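Local coordinates for glycoside hydrolase, GH17 family (Formosa sp. Hel1_33_131, PDB 6FCG), which probably cleaves internal beta-1,3-glucosidic bonds of laminarin, the algal storage glucan, as an endo-acting glycoside hydrolase, at residues L100-R104 with E156-V161; N212-W216 with V235-H241. All blocks are in the same frame, centred on the assembly; numbering follows the deposited sequence.

Interaction 1: L100-R104 with E156-V161; sequences LKAIR and EFPDIV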
loop_
_atom_site.group_PDB
_atom_site.type_symbol
_atom_site.label_atom_id
_atom_site.label_comp_id
_atom_site.label_asym_id
_atom_site.label_seq_id
_atom_site.Cartn_x
_atom_site.Cartn_y
_atom_site.Cartn_z
ATOM N N LEU A 100 47.837 13.087 -9.993
ATOM C CA LEU A 100 49.251 13.209 -9.649
ATOM C C LEU A 100 49.948 14.210 -10.562
ATOM O O LEU A 100 50.703 15.054 -10.064
ATOM C CB LEU A 100 49.927 11.841 -9.668
ATOM C CG LEU A 100 49.474 10.885 -8.558
ATOM C CD1 LEU A 100 49.856 9.449 -8.853
ATOM C CD2 LEU A 100 50.033 11.302 -7.194
ATOM N N LYS A 101 49.651 14.181 -11.867
ATOM C CA LYS A 101 50.225 15.160 -12.801
ATOM C C LYS A 101 49.846 16.595 -12.446
ATOM O O LYS A 101 50.697 17.506 -12.477
ATOM C CB LYS A 101 49.844 14.857 -14.263
ATOM C CG LYS A 101 50.670 13.719 -14.829
ATOM C CD LYS A 101 50.205 13.196 -16.183
ATOM C CE LYS A 101 50.858 11.829 -16.391
ATOM N NZ LYS A 101 50.539 11.232 -17.700
ATOM N N ALA A 102 48.582 16.752 -12.095
ATOM C CA ALA A 102 48.020 18.019 -11.718
ATOM C C ALA A 102 48.660 18.558 -10.468
ATOM O O ALA A 102 48.989 19.741 -10.419
ATOM C CB ALA A 102 46.519 17.891 -11.503
ATOM N N ILE A 103 48.825 17.704 -9.461
ATOM C CA ILE A 103 49.446 18.121 -8.218
ATOM C C ILE A 103 50.892 18.508 -8.497
ATOM O O ILE A 103 51.355 19.531 -7.990
ATOM C CB ILE A 103 49.360 17.037 -7.122
ATOM C CG1 ILE A 103 47.880 16.831 -6.718
ATOM C CG2 ILE A 103 50.179 17.406 -5.887
ATOM C CD1 ILE A 103 47.628 15.679 -5.779
ATOM N N ARG A 104 51.592 17.721 -9.321
ATOM C CA ARG A 104 52.978 18.034 -9.669
ATOM C C ARG A 104 53.086 19.403 -10.333
ATOM O O ARG A 104 53.913 20.220 -9.900
ATOM C CB ARG A 104 53.621 16.976 -10.537
ATOM C CG ARG A 104 55.074 17.312 -10.849
ATOM C CD ARG A 104 55.790 16.271 -11.683
ATOM N NE ARG A 104 56.256 14.993 -11.095
ATOM C CZ ARG A 104 56.551 14.693 -9.815
ATOM N NH1 ARG A 104 56.425 15.555 -8.767
ATOM N NH2 ARG A 104 56.973 13.447 -9.580
ATOM N N GLU A 156 57.054 7.097 -9.557
ATOM C CA GLU A 156 57.192 8.358 -10.284
ATOM C C GLU A 156 56.865 9.559 -9.388
ATOM O O GLU A 156 57.407 10.628 -9.615
ATOM C CB GLU A 156 56.312 8.391 -11.548
ATOM C CG GLU A 156 56.601 9.548 -12.519
ATOM C CD GLU A 156 55.748 9.485 -13.820
ATOM O OE1 GLU A 156 54.997 8.500 -14.052
ATOM O OE2 GLU A 156 55.794 10.437 -14.631
ATOM N N PHE A 157 56.000 9.397 -8.375
ATOM C CA PHE A 157 55.543 10.532 -7.559
ATOM C C PHE A 157 55.675 10.259 -6.072
ATOM O O PHE A 157 54.717 10.438 -5.302
ATOM C CB PHE A 157 54.083 10.886 -7.856
ATOM C CG PHE A 157 53.781 11.130 -9.298
ATOM C CD1 PHE A 157 53.408 10.091 -10.124
ATOM C CD2 PHE A 157 53.772 12.416 -9.813
ATOM C CE1 PHE A 157 53.068 10.309 -11.457
ATOM C CE2 PHE A 157 53.444 12.652 -11.146
ATOM C CZ PHE A 157 53.095 11.588 -11.971
ATOM N N PRO A 158 56.873 9.883 -5.628
ATOM C CA PRO A 158 57.051 9.518 -4.190
ATOM C C PRO A 158 56.877 10.699 -3.214
ATOM O O PRO A 158 56.697 10.484 -2.031
ATOM C CB PRO A 158 58.494 9.009 -4.147
ATOM C CG PRO A 158 59.177 9.860 -5.168
ATOM C CD PRO A 158 58.167 10.104 -6.288
ATOM N N ASP A 159 56.960 11.925 -3.722
ATOM C CA ASP A 159 56.758 13.123 -2.918
ATOM C C ASP A 159 55.280 13.390 -2.599
ATOM O O ASP A 159 54.974 14.247 -1.761
ATOM C CB ASP A 159 57.397 14.361 -3.615
ATOM C CG ASP A 159 56.782 14.683 -5.034
ATOM O OD1 ASP A 159 56.814 13.818 -5.973
ATOM O OD2 ASP A 159 56.310 15.845 -5.211
ATOM N N ILE A 160 54.378 12.732 -3.340
ATOM C CA ILE A 160 52.938 12.908 -3.212
ATOM C C ILE A 160 52.276 11.650 -2.658
ATOM O O ILE A 160 51.500 11.726 -1.703
ATOM C CB ILE A 160 52.317 13.253 -4.575
ATOM C CG1 ILE A 160 52.888 14.572 -5.093
ATOM C CG2 ILE A 160 50.788 13.369 -4.472
ATOM C CD1 ILE A 160 52.647 14.786 -6.571
ATOM N N VAL A 161 52.563 10.501 -3.276
ATOM C CA VAL A 161 51.969 9.214 -2.887
ATOM C C VAL A 161 52.567 8.731 -1.562
ATOM O O VAL A 161 53.746 8.383 -1.505
ATOM C CB VAL A 161 52.189 8.147 -3.978
ATOM C CG1 VAL A 161 51.686 6.786 -3.526
ATOM C CG2 VAL A 161 51.492 8.567 -5.257
#
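Arg104 carries the polar side of this contact. Its NH1 forms a salt bridge with Asp159 OD1 at 3.3 Å, weak as a hydrogen bond at that length, while NH2 lies 2.9 Å from Glu156 O, the last carbonyl of helix 143-156. Both oxygens sit near the guanidinium plane. Asp159 has a second partner, since its OD2 pairs with Lys107 one turn further along helix 95-109. One face of the guanidinium is covered by Phe157, whose CD2 is 3.4 Å from Arg104 NH2. Phe157 ends the helical run, and its carbonyl O accepts from both Ile160 N and Val161 N at 3.0 Å, so the chain turns tightly into strand 161-168. This is the alpha-to-beta return of a TIM barrel, here set against the neighbouring outer helix. Inward from the charges, Leu100 CB sits almost exactly over the Phe157 ring, 3.7 Å from its centroid, a CH-pi contact. Deeper still, Leu100 CD2 meets Ile160 CG2 at 3.5 Å and Val161 CG2 at 3.7 Å, and Ile103 CG2 touches Ile160 CD1 at 3.7 Å. Leu100, Ile103 and Ile160 all also rest on Met117 of strand 116-121.

Interaction 2: N212-W216 with V235-H241; sequences NFASW and VDYLSVH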
loop_
_atom_site.group_PDB
_atom_site.type_symbol
_atom_site.label_atom_id
_atom_site.label_comp_id
_atom_site.label_asym_id
_atom_site.label_seq_id
_atom_site.Cartn_x
_atom_site.Cartn_y
_atom_site.Cartn_z
ATOM N N ASN A 212 35.086 -2.040 4.853
ATOM C CA ASN A 212 34.041 -1.960 5.865
ATOM C C ASN A 212 34.500 -2.493 7.213
ATOM O O ASN A 212 35.260 -3.446 7.295
ATOM C CB ASN A 212 32.854 -2.795 5.401
ATOM C CG ASN A 212 31.646 -2.644 6.294
ATOM O OD1 ASN A 212 31.377 -3.495 7.163
ATOM N ND2 ASN A 212 30.875 -1.586 6.059
ATOM N N PHE A 213 33.992 -1.888 8.264
ATOM C CA PHE A 213 34.326 -2.290 9.614
ATOM C C PHE A 213 34.195 -3.792 9.847
ATOM O O PHE A 213 34.976 -4.368 10.590
ATOM C CB PHE A 213 33.463 -1.518 10.638
ATOM C CG PHE A 213 32.074 -2.031 10.754
ATOM C CD1 PHE A 213 31.120 -1.705 9.818
ATOM C CD2 PHE A 213 31.718 -2.865 11.809
ATOM C CE1 PHE A 213 29.819 -2.176 9.942
ATOM C CE2 PHE A 213 30.430 -3.351 11.939
ATOM C CZ PHE A 213 29.480 -3.003 11.004
ATOM N N ALA A 214 33.177 -4.405 9.261
ATOM C CA ALA A 214 32.937 -5.833 9.441
ATOM C C ALA A 214 34.037 -6.679 8.798
ATOM O O ALA A 214 34.421 -7.712 9.325
ATOM C CB ALA A 214 31.558 -6.213 8.880
ATOM N N SER A 215 34.541 -6.234 7.664
ATOM C CA SER A 215 35.646 -6.924 6.980
ATOM C C SER A 215 36.933 -6.940 7.795
ATOM O O SER A 215 37.715 -7.860 7.693
ATOM C CB SER A 215 35.936 -6.257 5.630
ATOM O OG SER A 215 34.761 -6.185 4.853
ATOM N N TRP A 216 37.119 -5.915 8.608
ATOM C CA TRP A 216 38.244 -5.841 9.501
ATOM C C TRP A 216 37.987 -6.495 10.831
ATOM O O TRP A 216 38.763 -6.316 11.765
ATOM C CB TRP A 216 38.651 -4.374 9.725
ATOM C CG TRP A 216 39.487 -3.790 8.606
ATOM C CD1 TRP A 216 39.170 -2.704 7.820
ATOM C CD2 TRP A 216 40.742 -4.261 8.161
ATOM N NE1 TRP A 216 40.176 -2.478 6.912
ATOM C CE2 TRP A 216 41.167 -3.407 7.124
ATOM C CE3 TRP A 216 41.571 -5.302 8.561
ATOM C CZ2 TRP A 216 42.390 -3.571 6.475
ATOM C CZ3 TRP A 216 42.797 -5.478 7.903
ATOM C CH2 TRP A 216 43.184 -4.617 6.867
ATOM N N VAL A 235 49.534 -5.320 7.187
ATOM C CA VAL A 235 49.309 -3.890 6.852
ATOM C C VAL A 235 50.022 -2.948 7.814
ATOM O O VAL A 235 50.318 -3.325 8.942
ATOM C CB VAL A 235 47.801 -3.489 6.799
ATOM C CG1 VAL A 235 47.098 -4.239 5.693
ATOM C CG2 VAL A 235 47.087 -3.682 8.126
ATOM N N ASP A 236 50.321 -1.739 7.365
ATOM C CA ASP A 236 50.900 -0.726 8.265
ATOM C C ASP A 236 49.819 -0.106 9.130
ATOM O O ASP A 236 50.086 0.255 10.279
ATOM C CB ASP A 236 51.663 0.330 7.485
ATOM C CG ASP A 236 52.912 -0.232 6.823
ATOM O OD1 ASP A 236 53.868 -0.548 7.545
ATOM O OD2 ASP A 236 52.959 -0.340 5.561
ATOM N N TYR A 237 48.594 0.004 8.596
ATOM C CA TYR A 237 47.424 0.423 9.378
ATOM C C TYR A 237 46.130 -0.130 8.779
ATOM O O TYR A 237 46.149 -0.678 7.683
ATOM C CB TYR A 237 47.369 1.955 9.460
ATOM C CG TYR A 237 46.838 2.677 8.216
ATOM C CD1 TYR A 237 47.653 2.933 7.135
ATOM C CD2 TYR A 237 45.521 3.135 8.157
ATOM C CE1 TYR A 237 47.175 3.619 6.023
ATOM C CE2 TYR A 237 45.037 3.816 7.058
ATOM C CZ TYR A 237 45.860 4.049 5.986
ATOM O OH TYR A 237 45.395 4.740 4.877
ATOM N N LEU A 238 45.013 0.063 9.490
ATOM C CA LEU A 238 43.686 -0.344 9.035
ATOM C C LEU A 238 42.884 0.867 8.601
ATOM O O LEU A 238 42.652 1.769 9.393
ATOM C CB LEU A 238 42.915 -1.080 10.140
ATOM C CG LEU A 238 43.316 -2.534 10.448
ATOM C CD1 LEU A 238 44.645 -2.607 11.199
ATOM C CD2 LEU A 238 42.241 -3.216 11.276
ATOM N N SER A 239 42.431 0.859 7.348
ATOM C CA SER A 239 41.547 1.889 6.801
ATOM C C SER A 239 40.075 1.354 6.849
ATOM O O SER A 239 39.699 0.445 6.117
ATOM C CB SER A 239 41.979 2.252 5.383
ATOM O OG SER A 239 41.256 3.351 4.887
ATOM N N VAL A 240 39.273 1.937 7.727
ATOM C CA VAL A 240 37.989 1.402 8.127
ATOM C C VAL A 240 36.872 2.279 7.619
ATOM O O VAL A 240 36.919 3.508 7.798
ATOM C CB VAL A 240 37.908 1.332 9.661
ATOM C CG1 VAL A 240 36.510 0.988 10.125
ATOM C CG2 VAL A 240 38.898 0.306 10.165
ATOM N N HIS A 241 35.846 1.653 7.049
ATOM C CA HIS A 241 34.635 2.386 6.627
ATOM C C HIS A 241 33.458 2.142 7.573
ATOM O O HIS A 241 33.221 1.000 7.961
ATOM C CB HIS A 241 34.181 1.975 5.216
ATOM C CG HIS A 241 35.249 2.073 4.167
ATOM N ND1 HIS A 241 34.976 1.855 2.833
ATOM C CD2 HIS A 241 36.568 2.382 4.237
ATOM C CE1 HIS A 241 36.079 2.012 2.130
ATOM N NE2 HIS A 241 37.061 2.328 2.956
#
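Val235 leaves helix 226-234 and points its side chain at Trp216, where Val235 CG1 comes within 4.1 Å of Trp216 CH2 at the edge of the indole. Asp236 and Tyr237 then carry the chain past without touching 212-216; Asp236 instead forms a salt bridge with Lys196. At Leu238 the chain meets the indole again, this time over a face: Leu238 CG stands 3.8 Å from the centroid of the six-membered ring, 10° off its normal, a CH-pi contact, and Leu238 CD2 reaches Trp216 CE3 at 3.5 Å. Val288 of helix 266-294 touches both side chains. Next comes Ser239, whose backbone O accepts a hydrogen bond from Trp216 NE1 at 3.1 Å, so the indole nitrogen is satisfied within a largely apolar setting. Strands 206-212 and 238-241 are parallel neighbours in the TIM barrel, and the helical turn at 214-216 tucks Trp216 back against the outside of the barrel beside the second strand. Val240 adds two apolar contacts, CG2 to Trp216 CD1 at 3.8 Å and CG1 to Phe213 CB at 4.0 Å. His241 closes the pairing: its O accepts from Phe213 N at 3.0 Å, and it forms a parallel bridge with Asn212, their CA atoms 4.5 Å apart. Where the strand gives way to the helical turn, Asn212 OD1 caps Ala214 N at 2.9 Å. The His241 ring is held from elsewhere, NE2 by Ser210 and ND1 by Glu169.

Overall arrangement
From the N terminus, the chain first passes strands 50-53 and 83-87 and enters helix 95-109. Interaction 1 closes when, after strand 116-121 and helix 143-156, residues 156-161 come back, packing the turn between helix 143-156 and strand 161-168 against helix 95-109. Strand 161-168 and helix 182-197 follow, then strand 206-212, whose end opens interaction 2. This shorter loop, with helix 226-234 inside it, closes on strand 238-241. The two contacts lie in series, neither nested nor crossed, with centres 25 Å apart. Interaction 1 ties an outer helix to the turn that starts a barrel strand; interaction 2 joins the end of strand 206-212, and the helical turn after it, to strand 238-241.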